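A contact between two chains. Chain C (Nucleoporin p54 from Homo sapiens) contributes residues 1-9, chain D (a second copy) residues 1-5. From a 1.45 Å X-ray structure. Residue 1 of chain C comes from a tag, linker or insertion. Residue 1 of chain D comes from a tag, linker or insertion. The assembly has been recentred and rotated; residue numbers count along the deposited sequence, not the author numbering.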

# COMPACT_ATOMS: atom_id res chain seq x y z
N SER C 1 18.52 -27.84 -13.16
CA SER C 1 19.08 -27.05 -12.07
C SER C 1 18.24 -25.79 -11.84
O SER C 1 18.33 -24.82 -12.58
CB SER C 1 20.50 -26.65 -12.40
OG SER C 1 20.97 -25.70 -11.47
N TYR C 2 17.43 -25.83 -10.79
CA TYR C 2 16.61 -24.70 -10.42
C TYR C 2 16.96 -24.26 -9.00
O TYR C 2 17.35 -25.07 -8.18
CB TYR C 2 15.14 -25.10 -10.43
CG TYR C 2 14.63 -25.62 -11.75
CD1 TYR C 2 14.20 -24.75 -12.73
CD2 TYR C 2 14.57 -26.98 -12.00
CE1 TYR C 2 13.73 -25.21 -13.95
CE2 TYR C 2 14.11 -27.46 -13.21
CZ TYR C 2 13.68 -26.57 -14.18
OH TYR C 2 13.22 -27.05 -15.38
N TYR C 3 16.77 -22.98 -8.71
CA TYR C 3 16.89 -22.51 -7.34
C TYR C 3 15.50 -22.07 -6.88
O TYR C 3 14.84 -21.29 -7.56
CB TYR C 3 17.89 -21.37 -7.23
CG TYR C 3 18.12 -20.92 -5.82
CD1 TYR C 3 19.09 -21.51 -5.02
CD2 TYR C 3 17.35 -19.90 -5.28
CE1 TYR C 3 19.29 -21.10 -3.72
CE2 TYR C 3 17.55 -19.47 -3.98
CZ TYR C 3 18.51 -20.08 -3.20
OH TYR C 3 18.71 -19.65 -1.91
N ILE C 4 15.06 -22.61 -5.75
CA ILE C 4 13.71 -22.36 -5.24
C ILE C 4 13.84 -22.03 -3.76
O ILE C 4 14.51 -22.74 -3.03
CB ILE C 4 12.82 -23.60 -5.41
CG1 ILE C 4 12.80 -24.07 -6.87
CG2 ILE C 4 11.39 -23.31 -4.94
CD1 ILE C 4 12.08 -25.39 -7.09
N ASP C 5 13.19 -20.96 -3.31
CA ASP C 5 13.21 -20.61 -1.89
C ASP C 5 11.85 -20.04 -1.53
O ASP C 5 11.61 -18.83 -1.63
CB ASP C 5 14.29 -19.58 -1.56
CG ASP C 5 14.46 -19.38 -0.05
OD1 ASP C 5 13.63 -19.89 0.73
OD2 ASP C 5 15.41 -18.68 0.34
N ALA C 6 10.98 -20.93 -1.09
CA ALA C 6 9.61 -20.56 -0.77
C ALA C 6 9.57 -19.59 0.41
O ALA C 6 8.61 -18.84 0.54
CB ALA C 6 8.78 -21.78 -0.46
N ASP C 7 10.57 -19.61 1.29
CA ASP C 7 10.58 -18.69 2.42
C ASP C 7 10.62 -17.24 1.95
O ASP C 7 10.06 -16.38 2.62
CB ASP C 7 11.75 -18.98 3.36
CG ASP C 7 11.59 -20.29 4.08
OD1 ASP C 7 10.45 -20.64 4.47
OD2 ASP C 7 12.60 -20.99 4.25
N LEU C 8 11.23 -16.98 0.80
CA LEU C 8 11.25 -15.61 0.30
C LEU C 8 9.85 -15.14 -0.03
O LEU C 8 9.49 -13.97 0.24
CB LEU C 8 12.14 -15.46 -0.93
CG LEU C 8 13.61 -15.86 -0.80
CD1 LEU C 8 14.36 -15.55 -2.09
CD2 LEU C 8 14.23 -15.15 0.36
N LEU C 9 9.06 -16.02 -0.62
CA LEU C 9 7.70 -15.67 -1.00
C LEU C 9 6.83 -15.56 0.24
O LEU C 9 5.95 -14.68 0.30
CB LEU C 9 7.09 -16.72 -1.93
CG LEU C 9 7.77 -16.85 -3.29
CD1 LEU C 9 7.02 -17.88 -4.13
CD2 LEU C 9 7.83 -15.52 -3.99
N SER D 1 22.27 -21.37 -11.87
CA SER D 1 20.95 -21.99 -11.84
C SER D 1 19.84 -21.02 -12.18
O SER D 1 19.99 -19.81 -12.04
CB SER D 1 20.68 -22.62 -10.48
OG SER D 1 21.61 -23.68 -10.26
N TYR D 2 18.72 -21.58 -12.61
CA TYR D 2 17.57 -20.77 -12.95
C TYR D 2 16.68 -20.55 -11.72
O TYR D 2 16.18 -21.51 -11.12
CB TYR D 2 16.77 -21.44 -14.06
CG TYR D 2 15.64 -20.59 -14.56
CD1 TYR D 2 15.88 -19.40 -15.24
CD2 TYR D 2 14.32 -20.97 -14.35
CE1 TYR D 2 14.84 -18.61 -15.70
CE2 TYR D 2 13.28 -20.19 -14.81
CZ TYR D 2 13.55 -19.01 -15.47
OH TYR D 2 12.50 -18.24 -15.92
N TYR D 3 16.49 -19.30 -11.33
CA TYR D 3 15.64 -18.98 -10.19
C TYR D 3 14.21 -18.96 -10.68
O TYR D 3 13.80 -18.06 -11.41
CB TYR D 3 16.00 -17.64 -9.55
CG TYR D 3 15.04 -17.22 -8.44
CD1 TYR D 3 14.70 -18.11 -7.43
CD2 TYR D 3 14.50 -15.95 -8.40
CE1 TYR D 3 13.84 -17.75 -6.42
CE2 TYR D 3 13.62 -15.57 -7.39
CZ TYR D 3 13.30 -16.47 -6.39
OH TYR D 3 12.43 -16.12 -5.38
N ILE D 4 13.42 -19.94 -10.25
CA ILE D 4 12.10 -20.15 -10.82
C ILE D 4 11.14 -18.98 -10.61
O ILE D 4 10.21 -18.80 -11.40
CB ILE D 4 11.46 -21.44 -10.29
CG1 ILE D 4 12.24 -22.64 -10.82
CG2 ILE D 4 9.99 -21.53 -10.71
CD1 ILE D 4 11.51 -23.96 -10.73
N ASP D 5 11.35 -18.19 -9.55
CA ASP D 5 10.46 -17.06 -9.25
C ASP D 5 11.01 -15.70 -9.63
O ASP D 5 10.51 -14.68 -9.15
CB ASP D 5 10.11 -17.07 -7.76
CG ASP D 5 9.28 -18.27 -7.37
OD1 ASP D 5 8.43 -18.70 -8.18
OD2 ASP D 5 9.49 -18.79 -6.25

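The two N-termini lie side by side as a short parallel β-ladder, in register: Y2(C) pairs with Y2(D) and Y3(C) with Y3(D), their CA atoms 4.8 and 4.7 Å apart. Because the strands run the same way, the bonds zigzag between neighbouring residues. Y2(D) N donates to S1(C) O at 3.3 Å, Y3(C) N donates to Y2(D) O at 2.9 Å, and I4(D) N reaches Y3(C) O at 3.3 Å in a weak bond. Two CA-H...O contacts accompany them: Y2(C) CA sits 3.3 Å from Y2(D) O, and Y3(D) CA lies 3.6 Å from Y3(C) O. Each of these two carbonyls thus receives an N-H and a CA-H from across the ladder.

In-register parallel pairing of two copies sets like beside like, and alternation sends the tyrosine pairs to opposite faces. On the Y2 face the rings meet edge to edge, Y2(C) CD1 lying 4.1 Å from Y2(D) CD2. Their chi1 values differ, m in chain C and t in chain D, and the rings splay apart beyond this contact. I4(D) supplies the bump on this side: its CD1 rests in the notch between Y2(C) CD1, 3.4 Å away and approached obliquely to the ring, and I4(C) CD1, 4.0 Å away. The result is a small apolar cluster, with both isoleucines at chi1 m and chi2 t.

On the other face, Y3(C) and Y3(D) both adopt chi1 t, and Y3(C) CD2 stands 3.9 Å from Y3(D) CD1. That Y3(D) edge also approaches the backbone, with its CD1 3.2 Å from Y3(C) O. The Y3(D) ring extends towards the start of the chain C helix, where its OH lies 3.9 Å from L8(C) CD1.

The backbone match ends after Y3: I4(C) stays extended while I4(D) turns, and the I4(C) and I4(D) CA atoms are 6.2 Å apart. The rule is that the ladder sets the like pairs and the turn adds the bump. D5(C) caps its helix through a weak bond from D7(C) N to D5(C) OD1 (3.1 Å), while L8(C) N donates to D5(C) O at 3.1 Å. In this first turn the CA-to-CB bonds of L8(C) and L9(C) point toward chain D. L9(C) CD1 packs 3.4 Å from D5(D) OD2, a methyl against a carboxylate oxygen. D5(D), also at an N-cap position, makes no capping bond with its side chain.

At the outer end, the tag-derived serines meet through a very short hydrogen bond, S1(D) OG to S1(C) OG at 2.4 Å. Altogether the two stretches bury 558 Å².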